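Local structure of heme oxygenase (Leptospira interrogans, 5KZL) at residues A[57-62]-A[78-83]; A[124-129]-A[192-197]; A[89-94]-A[152-157]. The protein catalyses the oxygen-dependent cleavage of heme to biliverdin, with release of carbon monoxide and iron. The protein carries 1 engineered substitution. One frame throughout, in Å; residues are numbered along the deposited sequence. Where two conformers were deposited one is given.

Three contacts within one all-helical fold illustrate how chemistry follows burial. Interaction 1 is partly buried and joins helix 41-64 to the start of helix 82-93 through a carboxylate that accepts two backbone N-H groups. Interaction 2 is buried, crossing helix 125-151 with helix 188-210 and combining small aliphatic packing with a histidine-carboxylate bond. Interaction 3 lies at the surface, where helix 82-93 meets the loop after helix 125-151 with no hydrogen bond across it. Interactions 1 and 3 share helix 82-93, at its start and end. Interactions 1 and 2 touch, Met58 against His128 and Leu62 against Leu125, whereas interactions 2 and 3 lie on opposite sides of the chain centre, centres about 33 Å apart.

Interaction 1. Residues A[57-62]-A[78-83]; sequences SMEEEL and ELYRKN
Glu59, buried on helix 41-64, offers both carboxylate oxygens to the backbone where helix 82-93 begins. Its CG lies anti to the carbonyl carbon, and the chain beyond runs extended from helix 41-64 to the turn that opens helix 82-93. Two hydrogen bonds result. Arg81 N donates to Glu59 OE2 at 2.8 Å, almost straight at 170°, and Lys82 N donates to Glu59 OE1 at 2.9 Å and 158°. Both oxygens use their syn lone pairs, so the carboxylate straddles two consecutive amides with its fork. Glu59 OE2 is also hydrogen-bonded to the hydroxyl of Tyr133 on helix 125-151, which brings a third helix to the same group.

Packing follows from the same reach. The Glu59 chain slides along Tyr80 in the opposite sense, with carboxylate and ring planes only 16° apart. Its CG forms a CH-pi contact over one face of the ring, 3.9 Å from the centroid. Farther along, Leu62 CB approaches Tyr80 OH at 4.0 Å, while that hydroxyl hydrogen-bonds to Glu63.

Within the turn, Arg81 folds back on the preceding backbone. Its chain bends at chi2 and chi3 so that NE donates to Leu79 O at 2.9 Å, from above the carbonyl plane. Its NH2 goes on to the carbonyls of Phe161 and Glu163, and the group makes a cation-pi contact with Phe164.

Gripped at both oxygens, the Glu59 carboxylate has its rotation fixed. Two N-H groups, the Tyr133 hydroxyl on OE2 and the N-terminal end of helix 82-93 would be expected to favour its ionised form.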
# COMPACT_ATOMS: atom_id res chain seq x y z
N SER A 57 -9.67 4.16 2.64
CA SER A 57 -9.41 5.46 3.26
C SER A 57 -8.39 6.27 2.44
O SER A 57 -8.66 7.43 2.12
CB SER A 57 -8.90 5.30 4.68
OG SER A 57 -8.76 6.59 5.26
N MET A 58 -7.23 5.65 2.10
CA MET A 58 -6.22 6.35 1.31
C MET A 58 -6.80 6.88 0.00
O MET A 58 -6.55 8.04 -0.32
CB MET A 58 -4.99 5.46 1.11
CG MET A 58 -3.88 6.15 0.35
SD MET A 58 -2.31 5.29 0.41
CE MET A 58 -2.70 3.83 -0.44
N GLU A 59 -7.63 6.07 -0.71
CA GLU A 59 -8.25 6.46 -1.99
C GLU A 59 -9.33 7.50 -1.79
O GLU A 59 -9.43 8.42 -2.61
CB GLU A 59 -8.70 5.23 -2.79
CG GLU A 59 -7.43 4.45 -3.13
CD GLU A 59 -7.39 2.97 -3.48
OE1 GLU A 59 -8.45 2.37 -3.77
OE2 GLU A 59 -6.27 2.43 -3.53
N GLU A 60 -10.03 7.46 -0.65
CA GLU A 60 -11.01 8.51 -0.35
C GLU A 60 -10.28 9.87 -0.19
O GLU A 60 -10.69 10.88 -0.77
CB GLU A 60 -11.74 8.18 0.95
CG GLU A 60 -12.94 7.28 0.73
CD GLU A 60 -13.64 6.86 2.01
OE1 GLU A 60 -13.33 7.43 3.08
OE2 GLU A 60 -14.48 5.94 1.94
N GLU A 61 -9.17 9.85 0.55
CA GLU A 61 -8.37 11.04 0.85
C GLU A 61 -7.55 11.54 -0.35
O GLU A 61 -7.45 12.75 -0.54
CB GLU A 61 -7.51 10.78 2.10
CG GLU A 61 -8.32 10.46 3.37
CD GLU A 61 -9.57 11.29 3.61
OE1 GLU A 61 -9.55 12.52 3.38
OE2 GLU A 61 -10.59 10.70 4.02
N LEU A 62 -7.00 10.64 -1.18
CA LEU A 62 -6.27 11.05 -2.39
C LEU A 62 -7.23 11.70 -3.41
O LEU A 62 -6.86 12.67 -4.07
CB LEU A 62 -5.50 9.87 -3.01
CG LEU A 62 -4.24 9.43 -2.25
CD1 LEU A 62 -3.73 8.12 -2.81
CD2 LEU A 62 -3.11 10.53 -2.32
N GLU A 78 -4.65 4.78 -11.64
CA GLU A 78 -4.18 3.48 -12.17
C GLU A 78 -3.73 2.56 -11.04
O GLU A 78 -3.72 1.33 -11.21
CB GLU A 78 -2.97 3.67 -13.11
CG GLU A 78 -3.28 4.45 -14.37
CD GLU A 78 -2.91 5.92 -14.33
OE1 GLU A 78 -3.03 6.56 -13.26
OE2 GLU A 78 -2.65 6.46 -15.42
N LEU A 79 -3.26 3.16 -9.93
CA LEU A 79 -2.70 2.43 -8.78
C LEU A 79 -3.73 1.97 -7.77
O LEU A 79 -3.40 1.10 -6.97
CB LEU A 79 -1.64 3.29 -8.08
CG LEU A 79 -0.42 3.71 -8.91
CD1 LEU A 79 0.39 4.76 -8.18
CD2 LEU A 79 0.47 2.49 -9.23
N TYR A 80 -4.95 2.55 -7.77
CA TYR A 80 -5.99 2.24 -6.76
C TYR A 80 -6.22 0.75 -6.61
O TYR A 80 -6.25 0.00 -7.61
CB TYR A 80 -7.29 3.01 -7.01
CG TYR A 80 -7.22 4.51 -6.87
CD1 TYR A 80 -6.07 5.15 -6.42
CD2 TYR A 80 -8.33 5.31 -7.18
CE1 TYR A 80 -6.01 6.54 -6.29
CE2 TYR A 80 -8.28 6.70 -7.05
CZ TYR A 80 -7.11 7.31 -6.64
OH TYR A 80 -7.10 8.67 -6.49
N ARG A 81 -6.33 0.31 -5.34
CA ARG A 81 -6.40 -1.09 -4.93
C ARG A 81 -7.71 -1.52 -4.29
O ARG A 81 -7.93 -2.73 -4.19
CB ARG A 81 -5.23 -1.43 -3.96
CG ARG A 81 -3.79 -1.15 -4.47
CD ARG A 81 -3.34 -2.09 -5.59
NE ARG A 81 -3.90 -1.71 -6.89
CZ ARG A 81 -4.08 -2.56 -7.90
NH1 ARG A 81 -4.59 -2.14 -9.06
NH2 ARG A 81 -3.73 -3.83 -7.78
N LYS A 82 -8.56 -0.57 -3.83
CA LYS A 82 -9.80 -0.90 -3.11
C LYS A 82 -10.65 -1.96 -3.85
O LYS A 82 -11.06 -2.95 -3.23
CB LYS A 82 -10.63 0.37 -2.82
CG LYS A 82 -12.00 0.16 -2.17
CD LYS A 82 -12.80 1.44 -2.27
CE LYS A 82 -14.25 1.16 -2.55
NZ LYS A 82 -15.02 2.41 -2.76
N ASN A 83 -10.88 -1.77 -5.16
CA ASN A 83 -11.70 -2.71 -5.94
C ASN A 83 -11.02 -4.06 -6.16
O ASN A 83 -11.69 -5.09 -6.14
CB ASN A 83 -12.15 -2.09 -7.25
CG ASN A 83 -13.16 -0.97 -7.06
OD1 ASN A 83 -13.97 -0.96 -6.13
ND2 ASN A 83 -13.15 -0.02 -7.97

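Interaction 2. Residues A[124-129]-A[192-197]; sequences LLAAHS and QSILAE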
# COMPACT_ATOMS: atom_id res chain seq x y z
N LEU A 124 1.52 15.34 2.90
CA LEU A 124 2.13 14.13 3.46
C LEU A 124 1.50 12.82 2.93
O LEU A 124 2.07 11.74 3.14
CB LEU A 124 2.17 14.15 5.00
CG LEU A 124 3.01 15.25 5.70
CD1 LEU A 124 2.91 15.10 7.21
CD2 LEU A 124 4.48 15.17 5.30
N LEU A 125 0.34 12.91 2.22
CA LEU A 125 -0.26 11.73 1.59
C LEU A 125 0.69 11.19 0.50
O LEU A 125 0.60 10.01 0.13
CB LEU A 125 -1.65 12.04 0.99
CG LEU A 125 -2.78 12.25 2.01
CD1 LEU A 125 -4.07 12.64 1.30
CD2 LEU A 125 -3.00 11.00 2.89
N ALA A 126 1.66 12.02 0.05
CA ALA A 126 2.70 11.58 -0.89
C ALA A 126 3.46 10.39 -0.29
O ALA A 126 3.81 9.47 -1.02
CB ALA A 126 3.68 12.72 -1.21
N ALA A 127 3.70 10.41 1.04
CA ALA A 127 4.39 9.34 1.78
C ALA A 127 3.59 8.03 1.76
O ALA A 127 4.16 6.96 1.59
CB ALA A 127 4.62 9.75 3.21
N HIS A 128 2.28 8.14 1.89
CA HIS A 128 1.33 7.05 1.87
C HIS A 128 1.27 6.40 0.48
O HIS A 128 1.36 5.17 0.38
CB HIS A 128 -0.02 7.58 2.36
CG HIS A 128 -0.03 7.84 3.84
ND1 HIS A 128 -0.58 6.95 4.72
CD2 HIS A 128 0.53 8.86 4.54
CE1 HIS A 128 -0.41 7.47 5.93
NE2 HIS A 128 0.28 8.61 5.87
N SER A 129 1.18 7.23 -0.58
CA SER A 129 1.25 6.81 -1.97
C SER A 129 2.60 6.05 -2.21
O SER A 129 2.58 4.92 -2.68
CB SER A 129 1.17 8.02 -2.89
OG SER A 129 1.50 7.62 -4.20
N GLN A 192 11.96 16.24 3.92
CA GLN A 192 12.27 15.60 5.21
C GLN A 192 11.00 15.20 5.96
O GLN A 192 10.97 14.11 6.56
CB GLN A 192 13.17 16.47 6.08
CG GLN A 192 14.63 16.45 5.66
CD GLN A 192 15.22 15.05 5.71
OE1 GLN A 192 15.21 14.35 6.74
NE2 GLN A 192 15.68 14.59 4.59
N SER A 193 9.95 16.07 5.92
CA SER A 193 8.65 15.78 6.55
C SER A 193 7.99 14.60 5.81
O SER A 193 7.38 13.73 6.46
CB SER A 193 7.74 17.01 6.50
OG SER A 193 8.26 18.08 7.28
N ILE A 194 8.15 14.54 4.47
CA ILE A 194 7.61 13.42 3.67
C ILE A 194 8.34 12.12 4.06
O ILE A 194 7.69 11.09 4.26
CB ILE A 194 7.58 13.69 2.13
CG1 ILE A 194 6.63 14.90 1.80
CG2 ILE A 194 7.10 12.43 1.34
CD1 ILE A 194 6.85 15.54 0.45
N LEU A 195 9.68 12.19 4.24
CA LEU A 195 10.45 11.03 4.72
C LEU A 195 9.97 10.56 6.13
O LEU A 195 9.76 9.36 6.34
CB LEU A 195 11.97 11.34 4.69
CG LEU A 195 12.92 10.28 5.26
CD1 LEU A 195 12.77 8.92 4.54
CD2 LEU A 195 14.37 10.77 5.21
N ALA A 196 9.77 11.50 7.08
CA ALA A 196 9.28 11.20 8.44
C ALA A 196 7.91 10.50 8.37
O ALA A 196 7.70 9.47 9.04
CB ALA A 196 9.19 12.49 9.24
N GLU A 197 7.02 10.97 7.47
CA GLU A 197 5.72 10.32 7.29
C GLU A 197 5.86 8.89 6.73
O GLU A 197 5.21 7.98 7.25
CB GLU A 197 4.75 11.17 6.46
CG GLU A 197 3.29 10.66 6.49
CD GLU A 197 2.59 10.63 7.84
OE1 GLU A 197 3.13 11.25 8.80
OE2 GLU A 197 1.52 10.01 7.96
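The shortest link here is a bond from a ring edge to a carboxylate: His128 NE2 donates to Glu197 OE2 at 2.8 Å with an N-H to acceptor angle of 164°. The acceptor lies in the imidazole plane and offers its anti lone pair, away from the other oxygen, and the two planes lie 30° apart, nearly coplanar. Glu197 reaches this point with CG anti to its backbone N and a bend at chi2, which carries the carboxylate round to the ring edge.

The stem of the same residue belongs to the apolar layer. Glu197 CB rests against Ala127 CB at 3.5 Å, and that methyl also meets Ile194 O. Ile194 CG2 lies 4.1 Å from Ala127 CB, while Leu124 extends CD2 to the facing helix, within 3.4 Å of Ser193 O. With alanines on the facing side, the axes of the segments 125-129 and 192-197 come within 8.2 Å, crossing at -51°.

A second shell steadies the acidic group, since Glu197 OE1 forms a salt bridge with Arg113. This second partner would be expected to keep the carboxylate charged and to hold its orientation. Around the crossing, Ile117 of helix 105-120 packs on Leu124 and Glu197, Ile114 of that helix touches His128, and Met58 of helix 41-64 packs beside the stem of His128.

Interaction 3. Residues A[89-94]-A[152-157]; sequences LQFFYG and NLPEGK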
# COMPACT_ATOMS: atom_id res chain seq x y z
N LEU A 89 -11.24 -10.50 -1.77
CA LEU A 89 -12.04 -10.83 -0.59
C LEU A 89 -13.25 -11.70 -0.96
O LEU A 89 -13.55 -12.67 -0.27
CB LEU A 89 -12.44 -9.59 0.20
CG LEU A 89 -11.30 -8.98 1.01
CD1 LEU A 89 -11.60 -7.55 1.34
CD2 LEU A 89 -11.05 -9.80 2.30
N GLN A 90 -13.92 -11.38 -2.09
CA GLN A 90 -15.02 -12.21 -2.55
C GLN A 90 -14.50 -13.64 -2.90
O GLN A 90 -15.19 -14.61 -2.60
CB GLN A 90 -15.71 -11.56 -3.77
CG GLN A 90 -17.01 -12.26 -4.25
CD GLN A 90 -16.76 -13.53 -5.05
OE1 GLN A 90 -15.89 -13.58 -5.95
NE2 GLN A 90 -17.48 -14.61 -4.73
N PHE A 91 -13.30 -13.76 -3.52
CA PHE A 91 -12.78 -15.09 -3.85
C PHE A 91 -12.58 -15.93 -2.56
O PHE A 91 -12.97 -17.11 -2.52
CB PHE A 91 -11.47 -15.03 -4.66
CG PHE A 91 -10.81 -16.39 -4.80
CD1 PHE A 91 -11.29 -17.32 -5.72
CD2 PHE A 91 -9.78 -16.76 -3.96
CE1 PHE A 91 -10.72 -18.59 -5.80
CE2 PHE A 91 -9.22 -18.04 -4.02
CZ PHE A 91 -9.69 -18.95 -4.94
N PHE A 92 -11.94 -15.34 -1.54
CA PHE A 92 -11.67 -16.07 -0.30
C PHE A 92 -12.92 -16.33 0.58
O PHE A 92 -13.03 -17.41 1.18
CB PHE A 92 -10.56 -15.38 0.51
CG PHE A 92 -9.24 -15.53 -0.18
CD1 PHE A 92 -8.58 -16.76 -0.19
CD2 PHE A 92 -8.68 -14.48 -0.90
CE1 PHE A 92 -7.38 -16.92 -0.90
CE2 PHE A 92 -7.49 -14.64 -1.61
CZ PHE A 92 -6.84 -15.86 -1.60
N TYR A 93 -13.82 -15.35 0.67
CA TYR A 93 -14.98 -15.48 1.55
C TYR A 93 -16.28 -15.98 0.90
O TYR A 93 -17.20 -16.36 1.64
CB TYR A 93 -15.25 -14.15 2.24
CG TYR A 93 -14.28 -13.86 3.36
CD1 TYR A 93 -14.43 -14.44 4.62
CD2 TYR A 93 -13.23 -12.96 3.18
CE1 TYR A 93 -13.55 -14.16 5.65
CE2 TYR A 93 -12.35 -12.66 4.22
CZ TYR A 93 -12.51 -13.27 5.46
OH TYR A 93 -11.65 -13.00 6.49
N GLY A 94 -16.37 -15.91 -0.43
CA GLY A 94 -17.58 -16.25 -1.17
C GLY A 94 -18.45 -15.00 -1.23
O GLY A 94 -18.83 -14.54 -2.30
N ASN A 152 -2.05 -22.54 -3.32
CA ASN A 152 -2.39 -23.40 -4.45
C ASN A 152 -3.63 -22.83 -5.16
O ASN A 152 -4.64 -23.52 -5.36
CB ASN A 152 -2.58 -24.88 -4.01
CG ASN A 152 -2.53 -25.84 -5.18
OD1 ASN A 152 -2.29 -25.45 -6.33
ND2 ASN A 152 -2.83 -27.09 -4.92
N LEU A 153 -3.57 -21.53 -5.48
CA LEU A 153 -4.70 -20.83 -6.07
C LEU A 153 -5.01 -21.24 -7.50
O LEU A 153 -4.08 -21.49 -8.27
CB LEU A 153 -4.47 -19.30 -6.04
CG LEU A 153 -4.38 -18.63 -4.66
CD1 LEU A 153 -4.11 -17.14 -4.81
CD2 LEU A 153 -5.66 -18.84 -3.84
N PRO A 154 -6.31 -21.20 -7.92
CA PRO A 154 -6.62 -21.43 -9.34
C PRO A 154 -6.00 -20.32 -10.19
O PRO A 154 -5.76 -19.21 -9.69
CB PRO A 154 -8.15 -21.34 -9.41
CG PRO A 154 -8.63 -21.29 -8.01
CD PRO A 154 -7.51 -20.85 -7.14
N GLU A 155 -5.74 -20.62 -11.47
CA GLU A 155 -5.20 -19.69 -12.45
C GLU A 155 -6.03 -18.41 -12.51
O GLU A 155 -7.24 -18.47 -12.70
CB GLU A 155 -5.15 -20.37 -13.83
CG GLU A 155 -4.41 -19.59 -14.90
CD GLU A 155 -2.95 -19.29 -14.61
OE1 GLU A 155 -2.19 -20.24 -14.30
OE2 GLU A 155 -2.56 -18.11 -14.72
N GLY A 156 -5.37 -17.27 -12.28
CA GLY A 156 -5.97 -15.94 -12.33
C GLY A 156 -6.96 -15.56 -11.24
O GLY A 156 -7.64 -14.54 -11.36
N LYS A 157 -7.05 -16.35 -10.16
CA LYS A 157 -7.98 -16.07 -9.06
C LYS A 157 -7.25 -15.68 -7.77
O LYS A 157 -6.14 -16.15 -7.51
CB LYS A 157 -8.90 -17.28 -8.79
CG LYS A 157 -9.85 -17.63 -9.95
CD LYS A 157 -11.20 -16.93 -9.82
CE LYS A 157 -12.36 -17.77 -10.30
NZ LYS A 157 -12.52 -17.70 -11.77
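A type II beta turn from Pro154 to Lys157, in the loop following helix 125-151, packs against the last turn of helix 82-93. Lys157 N closes the turn on Pro154 O at 3.2 Å, and Gly156 takes the positive phi of the third position. The contact is apolar and centres on Phe91, whose CG lies anti to its backbone N, sending the ring out toward the loop. Lys157 lays its CB over one ring face, a CH-pi contact 4.2 Å from the centroid, before its chain bends away. Pro154 comes tip to tip with the ring, its CD 3.6 Å from Phe91 CZ. Leu153 CD2 touches both phenylalanines, 3.7 Å from Phe91 CE2 and 3.9 Å from Phe92 CE1. The rings brace one another within the helix: Phe91 CD2 sits over the centre of the Phe92 ring, 3.7 Å above its plane. Beyond this surface patch, Phe92 is buried against Tyr44 and Leu48 of helix 41-64, and its carbonyl accepts a hydrogen bond from Lys41 NZ, while Leu153 also packs on Ile159 farther along the loop that leads to helix 170-183.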